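Local coordinates for ARO (armadillo repeats only protein) (Plasmodium falciparum Santa Lucia, PDB 5EWP), which probably serves as an armadillo-repeat binding scaffold in the translocation of rhoptries to the apical pole of the parasite and their attachment there, at residues 24-36 / 78-91. Sequence-based numbering, arbitrary orientation.
Sequences DENDVQEFVNLCS and YKDAIREANGIAVF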
ATOM      1  N   ASP A  24       3.299 -13.490  22.891  1.00 31.76           N
ATOM      2  CA  ASP A  24       4.150 -14.615  23.285  1.00 36.39           C
ATOM      3  C   ASP A  24       3.993 -15.817  22.355  1.00 37.67           C
ATOM      4  O   ASP A  24       4.939 -16.573  22.160  1.00 44.29           O
ATOM      5  CB  ASP A  24       3.852 -15.054  24.724  1.00 41.21           C
ATOM      6  CG  ASP A  24       4.163 -13.979  25.744  1.00 55.92           C
ATOM      7  OD1 ASP A  24       5.041 -13.123  25.479  1.00 56.38           O
ATOM      8  OD2 ASP A  24       3.526 -13.994  26.820  1.00 58.92           O
ATOM      9  N   GLU A  25       2.806 -15.994  21.780  1.00 31.07           N
ATOM     10  CA  GLU A  25       2.514 -17.213  21.030  1.00 30.50           C
ATOM     11  C   GLU A  25       2.334 -17.041  19.514  1.00 34.72           C
ATOM     12  O   GLU A  25       1.940 -17.996  18.837  1.00 41.74           O
ATOM     13  CB  GLU A  25       1.254 -17.870  21.605  1.00 31.71           C
ATOM     14  CG  GLU A  25       1.364 -18.207  23.093  1.00 42.10           C
ATOM     15  CD  GLU A  25       0.052 -18.672  23.707  1.00 47.03           C
ATOM     16  OE1 GLU A  25      -0.973 -18.727  22.996  1.00 46.27           O
ATOM     17  OE2 GLU A  25       0.048 -18.987  24.915  1.00 49.97           O
ATOM     18  N   ASN A  26       2.652 -15.862  18.979  1.00 28.58           N
ATOM     19  CA  ASN A  26       2.355 -15.536  17.575  1.00 27.81           C
ATOM     20  C   ASN A  26       0.957 -15.961  17.157  1.00 31.86           C
ATOM     21  O   ASN A  26       0.758 -16.534  16.079  1.00 35.54           O
ATOM     22  CB  ASN A  26       3.374 -16.183  16.634  1.00 33.85           C
ATOM     23  CG  ASN A  26       4.766 -15.627  16.807  1.00 37.90           C
ATOM     24  OD1 ASN A  26       4.961 -14.415  16.850  1.00 42.93           O
ATOM     25  ND2 ASN A  26       5.749 -16.514  16.915  1.00 46.14           N
ATOM     26  N   ASP A  27      -0.014 -15.670  18.013  1.00 25.74           N
ATOM     27  CA  ASP A  27      -1.392 -16.068  17.777  1.00 22.08           C
ATOM     28  C   ASP A  27      -2.047 -15.139  16.755  1.00 27.34           C
ATOM     29  O   ASP A  27      -2.588 -14.075  17.106  1.00 19.84           O
ATOM     30  CB  ASP A  27      -2.172 -16.058  19.092  1.00 25.19           C
ATOM     31  CG  ASP A  27      -3.501 -16.780  18.993  1.00 30.84           C
ATOM     32  OD1 ASP A  27      -4.046 -16.917  17.880  1.00 25.03           O
ATOM     33  OD2 ASP A  27      -4.029 -17.182  20.050  1.00 30.84           O
ATOM     34  N   VAL A  28      -1.983 -15.545  15.491  1.00 24.84           N
ATOM     35  CA  VAL A  28      -2.506 -14.747  14.390  1.00 24.20           C
ATOM     36  C   VAL A  28      -3.997 -14.456  14.543  1.00 22.79           C
ATOM     37  O   VAL A  28      -4.412 -13.304  14.434  1.00 20.95           O
ATOM     38  CB  VAL A  28      -2.244 -15.441  13.028  1.00 20.04           C
ATOM     39  CG1 VAL A  28      -3.019 -14.751  11.919  1.00 18.63           C
ATOM     40  CG2 VAL A  28      -0.764 -15.428  12.725  1.00 23.94           C
ATOM     41  N   GLN A  29      -4.807 -15.482  14.798  1.00 19.78           N
ATOM     42  CA  GLN A  29      -6.252 -15.282  14.891  1.00 19.26           C
ATOM     43  C   GLN A  29      -6.623 -14.334  16.022  1.00 19.22           C
ATOM     44  O   GLN A  29      -7.542 -13.513  15.889  1.00 19.78           O
ATOM     45  CB  GLN A  29      -6.988 -16.608  15.087  1.00 23.09           C
ATOM     46  CG  GLN A  29      -8.508 -16.462  15.061  1.00 23.39           C
ATOM     47  CD  GLN A  29      -9.027 -15.993  13.712  1.00 29.15           C
ATOM     48  OE1 GLN A  29      -9.072 -16.764  12.749  1.00 26.86           O
ATOM     49  NE2 GLN A  29      -9.415 -14.732  13.631  1.00 23.54           N
ATOM     50  N   GLU A  30      -5.920 -14.447  17.140  1.00 16.71           N
ATOM     51  CA  GLU A  30      -6.237 -13.570  18.273  1.00 19.94           C
ATOM     52  C   GLU A  30      -5.863 -12.113  17.964  1.00 18.12           C
ATOM     53  O   GLU A  30      -6.616 -11.189  18.287  1.00 17.95           O
ATOM     54  CB  GLU A  30      -5.523 -14.053  19.534  1.00 25.60           C
ATOM     55  CG  GLU A  30      -5.919 -13.344  20.801  1.00 38.48           C
ATOM     56  CD  GLU A  30      -7.369 -13.549  21.200  1.00 46.84           C
ATOM     57  OE1 GLU A  30      -8.041 -14.453  20.661  1.00 41.96           O
ATOM     58  OE2 GLU A  30      -7.828 -12.811  22.091  1.00 54.63           O
ATOM     59  N   PHE A  31      -4.718 -11.913  17.319  1.00 17.30           N
ATOM     60  CA  PHE A  31      -4.350 -10.570  16.859  1.00 19.86           C
ATOM     61  C   PHE A  31      -5.426  -9.994  15.930  1.00 19.41           C
ATOM     62  O   PHE A  31      -5.798  -8.844  16.057  1.00 16.22           O
ATOM     63  CB  PHE A  31      -2.994 -10.581  16.143  1.00 17.46           C
ATOM     64  CG  PHE A  31      -1.796 -10.540  17.072  1.00 21.56           C
ATOM     65  CD1 PHE A  31      -1.766  -9.676  18.156  1.00 21.99           C
ATOM     66  CD2 PHE A  31      -0.699 -11.364  16.848  1.00 19.92           C
ATOM     67  CE1 PHE A  31      -0.662  -9.632  18.998  1.00 23.73           C
ATOM     68  CE2 PHE A  31       0.405 -11.333  17.689  1.00 29.40           C
ATOM     69  CZ  PHE A  31       0.425 -10.458  18.766  1.00 21.82           C
ATOM     70  N   VAL A  32      -5.925 -10.786  14.979  1.00 16.12           N
ATOM     71  CA  VAL A  32      -6.988 -10.285  14.116  1.00 16.33           C
ATOM     72  C   VAL A  32      -8.241  -9.894  14.920  1.00 20.50           C
ATOM     73  O   VAL A  32      -8.825  -8.832  14.692  1.00 18.62           O
ATOM     74  CB  VAL A  32      -7.333 -11.324  13.023  1.00 15.38           C
ATOM     75  CG1 VAL A  32      -8.547 -10.887  12.216  1.00 18.67           C
ATOM     76  CG2 VAL A  32      -6.141 -11.465  12.106  1.00 16.91           C
ATOM     77  N   ASN A  33      -8.632 -10.736  15.876  1.00 19.00           N
ATOM     78  CA  ASN A  33      -9.783 -10.448  16.725  1.00 19.47           C
ATOM     79  C   ASN A  33      -9.569  -9.201  17.552  1.00 17.99           C
ATOM     80  O   ASN A  33     -10.523  -8.480  17.865  1.00 22.39           O
ATOM     81  CB  ASN A  33     -10.084 -11.622  17.661  1.00 25.87           C
ATOM     82  CG  ASN A  33     -10.497 -12.865  16.917  1.00 31.42           C
ATOM     83  OD1 ASN A  33     -11.016 -12.785  15.806  1.00 26.54           O
ATOM     84  ND2 ASN A  33     -10.275 -14.024  17.528  1.00 36.65           N
ATOM     85  N   LEU A  34      -8.310  -8.964  17.916  1.00 16.20           N
ATOM     86  CA  LEU A  34      -7.949  -7.822  18.769  1.00 17.08           C
ATOM     87  C   LEU A  34      -7.856  -6.496  18.004  1.00 14.96           C
ATOM     88  O   LEU A  34      -7.804  -5.430  18.614  1.00 16.98           O
ATOM     89  CB  LEU A  34      -6.625  -8.115  19.469  1.00 18.83           C
ATOM     90  CG  LEU A  34      -6.690  -9.060  20.665  1.00 18.18           C
ATOM     91  CD1 LEU A  34      -5.287  -9.358  21.108  1.00 22.79           C
ATOM     92  CD2 LEU A  34      -7.499  -8.416  21.806  1.00 23.29           C
ATOM     93  N   CYS A  35      -7.843  -6.549  16.672  1.00 18.22           N
ATOM     94  CA  CYS A  35      -7.743  -5.310  15.904  1.00 15.68           C
ATOM     95  C   CYS A  35      -8.888  -4.341  16.207  1.00 20.37           C
ATOM     96  O   CYS A  35      -8.728  -3.125  16.082  1.00 19.85           O
ATOM     97  CB  CYS A  35      -7.699  -5.597  14.404  1.00 16.64           C
ATOM     98  SG  CYS A  35      -6.127  -6.230  13.811  1.00 19.73           S
ATOM     99  N   SER A  36     -10.038  -4.867  16.619  1.00 19.45           N
ATOM    100  CA  SER A  36     -11.176  -4.004  16.936  1.00 27.46           C
ATOM    101  C   SER A  36     -11.066  -3.356  18.330  1.00 23.37           C
ATOM    102  O   SER A  36     -11.854  -2.476  18.671  1.00 27.13           O
ATOM    103  CB  SER A  36     -12.489  -4.793  16.832  1.00 30.51           C
ATOM    104  OG  SER A  36     -12.512  -5.873  17.747  1.00 34.76           O
ATOM    105  N   TYR A  78       2.970 -16.854   7.138  1.00 22.83           N
ATOM    106  CA  TYR A  78       2.132 -15.939   7.901  1.00 16.97           C
ATOM    107  C   TYR A  78       1.126 -15.211   6.999  1.00 20.13           C
ATOM    108  O   TYR A  78       0.002 -14.906   7.425  1.00 17.94           O
ATOM    109  CB  TYR A  78       2.993 -14.940   8.674  1.00 14.40           C
ATOM    110  CG  TYR A  78       3.544 -15.514   9.971  1.00 20.35           C
ATOM    111  CD1 TYR A  78       2.690 -16.005  10.952  1.00 21.40           C
ATOM    112  CD2 TYR A  78       4.910 -15.553  10.213  1.00 24.06           C
ATOM    113  CE1 TYR A  78       3.185 -16.528  12.136  1.00 23.94           C
ATOM    114  CE2 TYR A  78       5.417 -16.076  11.399  1.00 23.18           C
ATOM    115  CZ  TYR A  78       4.546 -16.559  12.353  1.00 26.97           C
ATOM    116  OH  TYR A  78       5.036 -17.068  13.533  1.00 32.79           O
ATOM    117  N   LYS A  79       1.520 -14.941   5.757  1.00 18.69           N
ATOM    118  CA  LYS A  79       0.643 -14.211   4.842  1.00 18.75           C
ATOM    119  C   LYS A  79      -0.634 -14.973   4.554  1.00 16.25           C
ATOM    120  O   LYS A  79      -1.698 -14.373   4.385  1.00 13.78           O
ATOM    121  CB  LYS A  79       1.376 -13.883   3.532  1.00 16.52           C
ATOM    122  CG  LYS A  79       2.496 -12.859   3.727  1.00 14.64           C
ATOM    123  CD  LYS A  79       3.184 -12.541   2.406  1.00 18.99           C
ATOM    124  CE  LYS A  79       4.347 -11.594   2.647  1.00 22.26           C
ATOM    125  NZ  LYS A  79       4.902 -11.085   1.373  1.00 28.88           N
ATOM    126  N   ASP A  80      -0.538 -16.300   4.484  1.00 18.85           N
ATOM    127  CA  ASP A  80      -1.720 -17.125   4.301  1.00 15.06           C
ATOM    128  C   ASP A  80      -2.528 -17.245   5.586  1.00 14.25           C
ATOM    129  O   ASP A  80      -3.752 -17.193   5.546  1.00 18.09           O
ATOM    130  CB  ASP A  80      -1.349 -18.535   3.809  1.00 23.00           C
ATOM    131  CG  ASP A  80      -0.818 -18.542   2.386  1.00 29.08           C
ATOM    132  OD1 ASP A  80      -1.400 -17.861   1.509  1.00 24.86           O
ATOM    133  OD2 ASP A  80       0.183 -19.246   2.140  1.00 28.39           O
ATOM    134  N   ALA A  81      -1.847 -17.427   6.717  1.00 15.59           N
ATOM    135  CA  ALA A  81      -2.534 -17.558   8.004  1.00 18.55           C
ATOM    136  C   ALA A  81      -3.378 -16.315   8.294  1.00 25.65           C
ATOM    137  O   ALA A  81      -4.492 -16.400   8.827  1.00 17.57           O
ATOM    138  CB  ALA A  81      -1.531 -17.802   9.125  1.00 20.71           C
ATOM    139  N   ILE A  82      -2.833 -15.153   7.948  1.00 18.74           N
ATOM    140  CA  ILE A  82      -3.536 -13.906   8.193  1.00 14.08           C
ATOM    141  C   ILE A  82      -4.783 -13.809   7.317  1.00 14.67           C
ATOM    142  O   ILE A  82      -5.847 -13.448   7.783  1.00 15.74           O
ATOM    143  CB  ILE A  82      -2.603 -12.715   7.969  1.00 18.22           C
ATOM    144  CG1 ILE A  82      -1.542 -12.714   9.079  1.00 17.95           C
ATOM    145  CG2 ILE A  82      -3.394 -11.378   7.972  1.00 14.13           C
ATOM    146  CD1 ILE A  82      -0.368 -11.762   8.863  1.00 15.29           C
ATOM    147  N   ARG A  83      -4.680 -14.196   6.052  1.00 14.26           N
ATOM    148  CA  ARG A  83      -5.872 -14.194   5.206  1.00 14.16           C
ATOM    149  C   ARG A  83      -6.941 -15.128   5.775  1.00 13.31           C
ATOM    150  O   ARG A  83      -8.107 -14.769   5.864  1.00 15.76           O
ATOM    151  CB  ARG A  83      -5.529 -14.627   3.773  1.00 14.44           C
ATOM    152  CG  ARG A  83      -6.757 -14.664   2.851  1.00 13.63           C
ATOM    153  CD  ARG A  83      -6.400 -15.220   1.475  1.00 18.69           C
ATOM    154  NE  ARG A  83      -6.061 -16.640   1.542  1.00 17.57           N
ATOM    155  CZ  ARG A  83      -4.834 -17.143   1.426  1.00 15.29           C
ATOM    156  NH1 ARG A  83      -3.786 -16.350   1.244  1.00 15.08           N
ATOM    157  NH2 ARG A  83      -4.657 -18.464   1.509  1.00 16.06           N
ATOM    158  N   GLU A  84      -6.520 -16.324   6.169  1.00 17.92           N
ATOM    159  CA  GLU A  84      -7.452 -17.358   6.621  1.00 21.43           C
ATOM    160  C   GLU A  84      -8.101 -17.002   7.951  1.00 22.05           C
ATOM    161  O   GLU A  84      -9.145 -17.534   8.305  1.00 21.39           O
ATOM    162  CB  GLU A  84      -6.722 -18.691   6.710  1.00 22.92           C
ATOM    163  CG  GLU A  84      -6.440 -19.283   5.326  1.00 27.04           C
ATOM    164  CD  GLU A  84      -5.399 -20.385   5.361  1.00 49.62           C
ATOM    165  OE1 GLU A  84      -4.831 -20.637   6.447  1.00 55.44           O
ATOM    166  OE2 GLU A  84      -5.159 -21.011   4.303  1.00 51.99           O
ATOM    167  N   ALA A  85      -7.492 -16.056   8.654  1.00 16.72           N
ATOM    168  CA  ALA A  85      -7.999 -15.588   9.936  1.00 19.85           C
ATOM    169  C   ALA A  85      -8.944 -14.399   9.743  1.00 25.82           C
ATOM    170  O   ALA A  85      -9.340 -13.741  10.708  1.00 19.54           O
ATOM    171  CB  ALA A  85      -6.821 -15.206  10.851  1.00 17.26           C
ATOM    172  N   ASN A  86      -9.288 -14.137   8.483  1.00 17.37           N
ATOM    173  CA  ASN A  86     -10.139 -13.008   8.082  1.00 14.23           C
ATOM    174  C   ASN A  86      -9.447 -11.653   8.290  1.00 14.04           C
ATOM    175  O   ASN A  86     -10.104 -10.614   8.418  1.00 16.79           O
ATOM    176  CB  ASN A  86     -11.478 -13.038   8.833  1.00 22.69           C
ATOM    177  CG  ASN A  86     -12.538 -12.196   8.161  1.00 26.79           C
ATOM    178  OD1 ASN A  86     -12.668 -12.210   6.935  1.00 26.32           O
ATOM    179  ND2 ASN A  86     -13.278 -11.427   8.954  1.00 25.70           N
ATOM    180  N   GLY A  87      -8.121 -11.652   8.289  1.00 17.41           N
ATOM    181  CA  GLY A  87      -7.389 -10.406   8.476  1.00 16.41           C
ATOM    182  C   GLY A  87      -7.657  -9.327   7.428  1.00 15.59           C
ATOM    183  O   GLY A  87      -7.682  -8.144   7.742  1.00 15.62           O
ATOM    184  N   ILE A  88      -7.857  -9.707   6.170  1.00 14.05           N
ATOM    185  CA  ILE A  88      -7.923  -8.678   5.139  1.00 11.67           C
ATOM    186  C   ILE A  88      -9.178  -7.816   5.295  1.00 14.04           C
ATOM    187  O   ILE A  88      -9.104  -6.591   5.195  1.00 14.88           O
ATOM    188  CB  ILE A  88      -7.835  -9.306   3.714  1.00 12.69           C
ATOM    189  CG1 ILE A  88      -6.406  -9.806   3.483  1.00 17.93           C
ATOM    190  CG2 ILE A  88      -8.210  -8.278   2.644  1.00 12.94           C
ATOM    191  CD1 ILE A  88      -6.216 -10.643   2.201  1.00 22.54           C
ATOM    192  N   ALA A  89     -10.327  -8.443   5.571  1.00 14.62           N
ATOM    193  CA  ALA A  89     -11.558  -7.673   5.810  1.00 17.60           C
ATOM    194  C   ALA A  89     -11.409  -6.762   7.034  1.00 15.94           C
ATOM    195  O   ALA A  89     -11.861  -5.625   7.039  1.00 16.40           O
ATOM    196  CB  ALA A  89     -12.748  -8.610   5.998  1.00 19.12           C
ATOM    197  N   VAL A  90     -10.734  -7.281   8.047  1.00 15.16           N
ATOM    198  CA  VAL A  90     -10.498  -6.529   9.274  1.00 13.58           C
ATOM    199  C   VAL A  90      -9.612  -5.301   9.008  1.00 17.69           C
ATOM    200  O   VAL A  90      -9.896  -4.211   9.502  1.00 19.31           O
ATOM    201  CB  VAL A  90      -9.889  -7.438  10.343  1.00 14.99           C
ATOM    202  CG1 VAL A  90      -9.369  -6.624  11.521  1.00 18.29           C
ATOM    203  CG2 VAL A  90     -10.932  -8.455  10.820  1.00 22.16           C
ATOM    204  N   PHE A  91      -8.560  -5.456   8.207  1.00 13.40           N
ATOM    205  CA  PHE A  91      -7.717  -4.312   7.853  1.00 17.64           C
ATOM    206  C   PHE A  91      -8.480  -3.289   7.006  1.00 17.50           C
ATOM    207  O   PHE A  91      -8.298  -2.085   7.160  1.00 12.45           O
ATOM    208  CB  PHE A  91      -6.454  -4.758   7.099  1.00 12.13           C
ATOM    209  CG  PHE A  91      -5.502  -5.554   7.943  1.00 17.80           C
ATOM    210  CD1 PHE A  91      -5.161  -5.120   9.217  1.00 18.59           C
ATOM    211  CD2 PHE A  91      -4.942  -6.729   7.461  1.00 15.80           C
ATOM    212  CE1 PHE A  91      -4.279  -5.853  10.000  1.00 23.50           C
ATOM    213  CE2 PHE A  91      -4.063  -7.466   8.246  1.00 15.66           C
ATOM    214  CZ  PHE A  91      -3.737  -7.027   9.512  1.00 15.51           C
TER
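The Tyr78 ring meets Val28 and Asn26 obliquely: Val28 CG2 lies 3.9 Å from CD1 of Tyr78, while the Asn26 side chain crosses the phenol end at about a right angle, the amide and ring planes steeply inclined. A tyrosine suits this margin, since its ring packs on the valine and its hydroxyl reaches the polar Asn26. A second flat group, the Gln29 amide, lies against Ala85. Its NE2 donates to Ala85 O at 3.1 Å, the N-H···O angle 148° and the carbonyl oxygen tilted 21° out of the amide plane. Gln29 runs out extended from the backbone N before turning at chi2, which brings the amide over the small Ala85 methyl. A weak bond from the same NE2 to Asn33 OD1 may also limit the amide's rotation. The Arg83 guanidinium has Asp80 O over one face and Asp80 OD1 in plane at its edge, in a salt bridge. The carbonyl accepting from Gln29 belongs to the turn where helix 78-84 ends in a Schellman motif, with Asn86 at positive phi.

Alongside these polar contacts, two valines one helical turn apart form the apolar seam. Val28 sends CG1 to Ile82 CG1 (3.8 Å) and to the Ala85 methyl; Val32 sets CG1 against Val90 CG2 (3.7 Å) and also packs on Gly87 CA, where glycine suits because Ile82 CG2 occupies the space a CB would need. Farther along, Cys35 CB presses tightly on Val90 CG1 at 3.5 Å, and its sulfur makes an oblique contact with the Phe91 ring.

Helices 28-34 and 78-84 cross at -50°, their axes 9.4 Å apart, within the armadillo superhelix. Helix 58-70 packs against both segments through Leu66, which touches Phe31, Val32 and Phe91; helix 14-25 backs Phe31, and helix 100-113 receives Ile82 and Phe91.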